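Local coordinates for protein receptor-type adenylate cyclase gresag 4.3 (Trypanosoma brucei, PDB 1FX4) that converts ATP to 3',5'-cyclic AMP and diphosphate through its magnesium-dependent class III cyclase domain, and could act as a receptor for an unknown ligand, at residues D19-S23 and L132-V136. Sequence-based numbering, arbitrary orientation.
Sequences DIESS and LRVRV. With MG (magnesium ion), chain B.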
loop_
_atom_site.group_PDB
_atom_site.type_symbol
_atom_site.label_atom_id
_atom_site.label_comp_id
_atom_site.label_asym_id
_atom_site.label_seq_id
_atom_site.Cartn_x
_atom_site.Cartn_y
_atom_site.Cartn_z
ATOM N N ASP A 19 5.741 -3.060 -9.327
ATOM C CA ASP A 19 5.491 -3.920 -8.196
ATOM C C ASP A 19 6.359 -5.146 -8.357
ATOM O O ASP A 19 6.714 -5.512 -9.481
ATOM C CB ASP A 19 4.021 -4.308 -8.081
ATOM C CG ASP A 19 3.613 -4.577 -6.638
ATOM O OD1 ASP A 19 4.502 -4.679 -5.774
ATOM O OD2 ASP A 19 2.404 -4.662 -6.360
ATOM N N ILE A 20 6.728 -5.757 -7.238
ATOM C CA ILE A 20 7.547 -6.950 -7.282
ATOM C C ILE A 20 6.611 -8.133 -7.462
ATOM O O ILE A 20 5.683 -8.335 -6.663
ATOM C CB ILE A 20 8.356 -7.133 -5.998
ATOM C CG1 ILE A 20 9.356 -5.981 -5.839
ATOM C CG2 ILE A 20 9.117 -8.459 -6.047
ATOM C CD1 ILE A 20 10.194 -6.116 -4.586
ATOM N N GLU A 21 6.839 -8.898 -8.519
ATOM C CA GLU A 21 5.993 -10.044 -8.760
ATOM C C GLU A 21 6.182 -11.079 -7.664
ATOM O O GLU A 21 7.306 -11.351 -7.233
ATOM C CB GLU A 21 6.292 -10.680 -10.113
ATOM C CG GLU A 21 5.302 -11.785 -10.429
ATOM C CD GLU A 21 5.551 -12.443 -11.753
ATOM O OE1 GLU A 21 4.729 -12.237 -12.667
ATOM O OE2 GLU A 21 6.560 -13.167 -11.881
ATOM N N SER A 22 5.061 -11.600 -7.170
ATOM C CA SER A 22 5.075 -12.638 -6.134
ATOM C C SER A 22 5.834 -12.267 -4.880
ATOM O O SER A 22 6.372 -13.151 -4.215
ATOM C CB SER A 22 5.704 -13.917 -6.687
ATOM O OG SER A 22 4.875 -14.484 -7.660
ATOM N N SER A 23 5.865 -10.988 -4.520
ATOM C CA SER A 23 6.616 -10.620 -3.327
ATOM C C SER A 23 6.058 -11.261 -2.059
ATOM O O SER A 23 6.808 -11.639 -1.170
ATOM C CB SER A 23 6.726 -9.106 -3.164
ATOM O OG SER A 23 5.471 -8.499 -2.962
ATOM N N LEU A 132 14.893 -10.344 -8.202
ATOM C CA LEU A 132 13.513 -9.874 -8.117
ATOM C C LEU A 132 12.942 -9.492 -9.477
ATOM O O LEU A 132 13.614 -8.843 -10.290
ATOM C CB LEU A 132 13.411 -8.679 -7.159
ATOM C CG LEU A 132 13.664 -8.978 -5.682
ATOM C CD1 LEU A 132 13.605 -7.668 -4.867
ATOM C CD2 LEU A 132 12.616 -9.984 -5.182
ATOM N N ARG A 133 11.713 -9.924 -9.745
ATOM C CA ARG A 133 11.059 -9.599 -11.009
ATOM C C ARG A 133 10.050 -8.482 -10.786
ATOM O O ARG A 133 9.075 -8.643 -10.034
ATOM C CB ARG A 133 10.371 -10.819 -11.612
ATOM C CG ARG A 133 11.332 -11.933 -11.972
ATOM C CD ARG A 133 10.562 -13.090 -12.584
ATOM N NE ARG A 133 11.398 -14.276 -12.738
ATOM C CZ ARG A 133 11.008 -15.380 -13.368
ATOM N NH1 ARG A 133 9.793 -15.446 -13.905
ATOM N NH2 ARG A 133 11.818 -16.432 -13.426
ATOM N N VAL A 134 10.273 -7.367 -11.469
ATOM C CA VAL A 134 9.426 -6.193 -11.336
ATOM C C VAL A 134 8.504 -6.014 -12.528
ATOM O O VAL A 134 8.944 -6.066 -13.668
ATOM C CB VAL A 134 10.311 -4.909 -11.152
ATOM C CG1 VAL A 134 9.447 -3.671 -10.935
ATOM C CG2 VAL A 134 11.239 -5.095 -9.959
ATOM N N ARG A 135 7.211 -5.860 -12.269
ATOM C CA ARG A 135 6.258 -5.618 -13.341
ATOM C C ARG A 135 6.134 -4.110 -13.422
ATOM O O ARG A 135 6.168 -3.416 -12.400
ATOM C CB ARG A 135 4.900 -6.266 -13.062
ATOM C CG ARG A 135 4.143 -5.680 -11.925
ATOM C CD ARG A 135 2.740 -6.311 -11.830
ATOM N NE ARG A 135 2.791 -7.657 -11.309
ATOM C CZ ARG A 135 2.340 -8.009 -10.109
ATOM N NH1 ARG A 135 1.788 -7.110 -9.295
ATOM N NH2 ARG A 135 2.449 -9.265 -9.721
ATOM N N VAL A 136 6.018 -3.599 -14.640
ATOM C CA VAL A 136 5.951 -2.164 -14.847
ATOM C C VAL A 136 4.868 -1.797 -15.831
ATOM O O VAL A 136 4.736 -2.416 -16.883
ATOM C CB VAL A 136 7.317 -1.619 -15.381
ATOM C CG1 VAL A 136 7.249 -0.110 -15.581
ATOM C CG2 VAL A 136 8.449 -2.001 -14.420
HETATM MG MG MG B . 3.520 -5.309 -3.802
HETATM O O HOH W 1 0.656 -4.873 -8.324
HETATM O O HOH W 2 1.236 -6.010 -4.340
HETATM O O HOH W 3 3.895 -7.315 -5.165
HETATM O O HOH W 4 7.860 -13.304 -14.660
HETATM O O HOH W 5 2.467 -10.977 -7.844
HETATM O O HOH W 6 2.363 -3.188 -3.173
#
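D19 and R135 face each other as a hydrogen-bonded antiparallel pair: R135 N gives its hydrogen to D19 O at 2.9 Å, and D19 N returns a bond to R135 O. The next pair, I20 and V134, is non-hydrogen-bonded, and E21 N then bonds R133 O at 2.7 Å. On the I20 and V134 face, I20 CD1 touches L132 CD1 at 3.8 Å, with H41 of helix 34-51 packing on both side chains.

On the opposite face the side chains of D19 and R135 lie side by side, pointing the same way, with carboxylate and guanidinium planes 77° apart. Their ion pair is long, 3.9 Å from D19 OD2 to R135 NH1, and water 1 bridges them, donating to D19 OD2 and accepting a weak bond from R135 NH1 in the guanidinium plane. NH1 also has weak, long ion pairs with E168 and with D89 of the second subunit. A bend at chi3 (74°) turns the arginine back so that R135 NH2 lies 3.8 Å from E21 CA, near the turn, where water 5 links it to S22 N.

This is the magnesium site of the class III cyclase catalytic domain, set where strand 13-20, which lies between 63-68 and 134-141 in the sheet, runs out into a type II turn and helix 23-29. D19 OD1 binds the magnesium ion at 2.3 Å, D62 supplies a second carboxylate, and waters 2, 3 and 6 are further ligands. Water 2 also donates to D19 OD2, while water 3 donates to I20 O and hydrogen-bonds with S23 OG, tying the turn to the ion. I20 N gives D19 OD1 a weak bond.

Farther out, E21 and R133 lie alongside each other, bridged by water 4 from E21 OE2 to R133 NH1. G173 N holds E21 OE1; E103, T117 and Y125 grip the guanidinium of R133, which also makes a cation-pi contact with W129.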